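Side-chain contact in conserved hypothetical protein (Deinococcus radiodurans, PDB 2G40), which may take part in L-lactate utilization, as a homodimeric member of the LutC/YkgG family: residues L144-R147 with R152-L155. Sequence-based numbering, arbitrary orientation.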
ATOM      1  N   LEU A 144       3.864   0.506   6.554  1.00 18.74           N
ATOM      2  CA  LEU A 144       5.057  -0.033   5.971  1.00 18.98           C
ATOM      3  C   LEU A 144       5.583   0.921   4.931  1.00 18.10           C
ATOM      4  O   LEU A 144       4.820   1.420   4.094  1.00 16.27           O
ATOM      5  CB  LEU A 144       4.755  -1.345   5.267  1.00 18.28           C
ATOM      6  CG  LEU A 144       4.003  -2.436   6.032  1.00 23.92           C
ATOM      7  CD1 LEU A 144       4.098  -3.714   5.196  1.00 24.53           C
ATOM      8  CD2 LEU A 144       4.523  -2.672   7.445  1.00 23.24           C
ATOM      9  N   ASP A 145       6.900   1.089   4.928  1.00 17.27           N
ATOM     10  CA  ASP A 145       7.582   1.835   3.876  1.00 16.27           C
ATOM     11  C   ASP A 145       8.550   0.966   3.067  1.00 17.93           C
ATOM     12  O   ASP A 145       9.295   1.486   2.254  1.00 16.79           O
ATOM     13  CB  ASP A 145       8.264   3.110   4.412  1.00 16.05           C
ATOM     14  CG  ASP A 145       9.451   2.826   5.330  1.00 19.33           C
ATOM     15  OD1 ASP A 145       9.744   1.653   5.621  1.00 17.76           O
ATOM     16  OD2 ASP A 145      10.064   3.802   5.787  1.00 22.17           O
ATOM     17  N   HIS A 146       8.518  -0.344   3.299  1.00 19.10           N
ATOM     18  CA  HIS A 146       9.115  -1.333   2.401  1.00 17.27           C
ATOM     19  C   HIS A 146      10.616  -1.231   2.312  1.00 17.20           C
ATOM     20  O   HIS A 146      11.208  -1.515   1.289  1.00 18.08           O
ATOM     21  CB  HIS A 146       8.370  -1.260   1.064  1.00 15.84           C
ATOM     22  CG  HIS A 146       6.914  -1.541   1.235  1.00 16.87           C
ATOM     23  ND1 HIS A 146       6.451  -2.794   1.579  1.00 16.53           N
ATOM     24  CD2 HIS A 146       5.832  -0.727   1.231  1.00 20.29           C
ATOM     25  CE1 HIS A 146       5.141  -2.745   1.733  1.00 18.81           C
ATOM     26  NE2 HIS A 146       4.741  -1.508   1.506  1.00 18.62           N
ATOM     27  N   ARG A 147      11.197  -0.795   3.425  1.00 16.14           N
ATOM     28  CA  ARG A 147      12.618  -0.854   3.638  1.00 16.11           C
ATOM     29  C   ARG A 147      13.018  -2.317   3.842  1.00 17.77           C
ATOM     30  O   ARG A 147      12.189  -3.242   3.705  1.00 18.04           O
ATOM     31  CB  ARG A 147      12.984   0.055   4.795  1.00 17.58           C
ATOM     32  CG  ARG A 147      12.908   1.528   4.408  1.00 19.35           C
ATOM     33  CD  ARG A 147      13.032   2.395   5.625  1.00 21.27           C
ATOM     34  NE  ARG A 147      12.769   3.802   5.365  1.00 21.74           N
ATOM     35  CZ  ARG A 147      13.650   4.675   4.882  1.00 24.55           C
ATOM     36  NH1 ARG A 147      14.881   4.300   4.565  1.00 25.60           N
ATOM     37  NH2 ARG A 147      13.285   5.940   4.684  1.00 23.27           N
ATOM     38  N   ARG A 152       9.517  -5.863  -0.406  1.00 17.99           N
ATOM     39  CA  ARG A 152       8.655  -5.273  -1.439  1.00 18.20           C
ATOM     40  C   ARG A 152       7.187  -5.497  -1.132  1.00 17.85           C
ATOM     41  O   ARG A 152       6.834  -6.327  -0.308  1.00 18.35           O
ATOM     42  CB  ARG A 152       9.014  -5.807  -2.824  1.00 17.88           C
ATOM     43  CG  ARG A 152       8.768  -7.296  -3.001  1.00 18.83           C
ATOM     44  CD  ARG A 152       9.500  -7.842  -4.203  1.00 18.33           C
ATOM     45  NE  ARG A 152       9.545  -9.281  -4.181  1.00 17.90           N
ATOM     46  CZ  ARG A 152       8.742 -10.081  -4.877  1.00 21.48           C
ATOM     47  NH1 ARG A 152       7.892  -9.606  -5.787  1.00 18.92           N
ATOM     48  NH2 ARG A 152       8.857 -11.382  -4.732  1.00 18.96           N
ATOM     49  N   ARG A 153       6.340  -4.759  -1.833  1.00 18.46           N
ATOM     50  CA  ARG A 153       4.914  -4.755  -1.541  1.00 17.50           C
ATOM     51  C   ARG A 153       4.287  -6.141  -1.634  1.00 20.16           C
ATOM     52  O   ARG A 153       3.427  -6.469  -0.842  1.00 18.56           O
ATOM     53  CB  ARG A 153       4.213  -3.753  -2.440  1.00 19.68           C
ATOM     54  CG  ARG A 153       4.572  -2.322  -2.075  1.00 23.05           C
ATOM     55  CD  ARG A 153       3.519  -1.362  -2.528  1.00 33.70           C
ATOM     56  NE  ARG A 153       3.692  -1.033  -3.920  1.00 36.51           N
ATOM     57  CZ  ARG A 153       2.715  -0.928  -4.823  1.00 37.97           C
ATOM     58  NH1 ARG A 153       1.436  -1.154  -4.526  1.00 37.32           N
ATOM     59  NH2 ARG A 153       3.048  -0.597  -6.061  1.00 42.99           N
ATOM     60  N   ALA A 154       4.756  -6.961  -2.570  1.00 17.72           N
ATOM     61  CA  ALA A 154       4.157  -8.271  -2.775  1.00 19.23           C
ATOM     62  C   ALA A 154       4.249  -9.153  -1.539  1.00 19.53           C
ATOM     63  O   ALA A 154       3.389  -9.986  -1.338  1.00 19.07           O
ATOM     64  CB  ALA A 154       4.800  -8.987  -3.953  1.00 19.65           C
ATOM     65  N   LEU A 155       5.305  -8.982  -0.745  1.00 21.45           N
ATOM     66  CA  LEU A 155       5.575  -9.883   0.375  1.00 22.13           C
ATOM     67  C   LEU A 155       4.537  -9.779   1.472  1.00 23.37           C
ATOM     68  O   LEU A 155       4.310 -10.743   2.189  1.00 24.54           O
ATOM     69  CB  LEU A 155       6.940  -9.591   0.984  1.00 19.75           C
ATOM     70  CG  LEU A 155       8.182  -9.745   0.126  1.00 21.76           C
ATOM     71  CD1 LEU A 155       9.407  -9.736   1.032  1.00 23.04           C
ATOM     72  CD2 LEU A 155       8.123 -11.002  -0.686  1.00 23.46           C
TER
HETATM   73  O   HOH W   1       6.268  -5.903   2.345  1.00 15.43           O
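ND1 of His146 faces the turn that carries Arg152: water 1 sits in the plane of the imidazole at its edge, 3.2 Å from ND1, and donates to Arg152 O at 2.7 Å. Gly151 O is a further hydrogen-bond partner of ND1, while the other nitrogen, NE2, is hydrogen-bonded to Thr193 OG1 of strand 192-196. Flat and polar at two nitrogens, histidine suits a place between loop and strand.

Aliphatic carbons cover both faces of the ring. With His146 CG anti to its own carbonyl carbon (chi1 -59°), Arg153 CG rests over the centre of one face in a CH-pi contact, 3.8 Å from the ring centroid, and Leu144 CB lies 3.7 Å above the opposite face, nearer the rim. Arg153 serves through this methylene; a bend at chi3 (-82°) leaves Arg153 NE 5.5 Å from His146 NE2.

With an alanine at His146, Thr193 OG1 and the water would probably each lose a bond, and a gap would open between Leu144 and Arg153.

This LUD-domain loop joins strands 141-144 and 161-167; Arg153 also packs on Leu157 of the second subunit. Arg152 NE forms a salt bridge with Asp113, so 144-147 and 152-155 are linked by CH-pi contact and water.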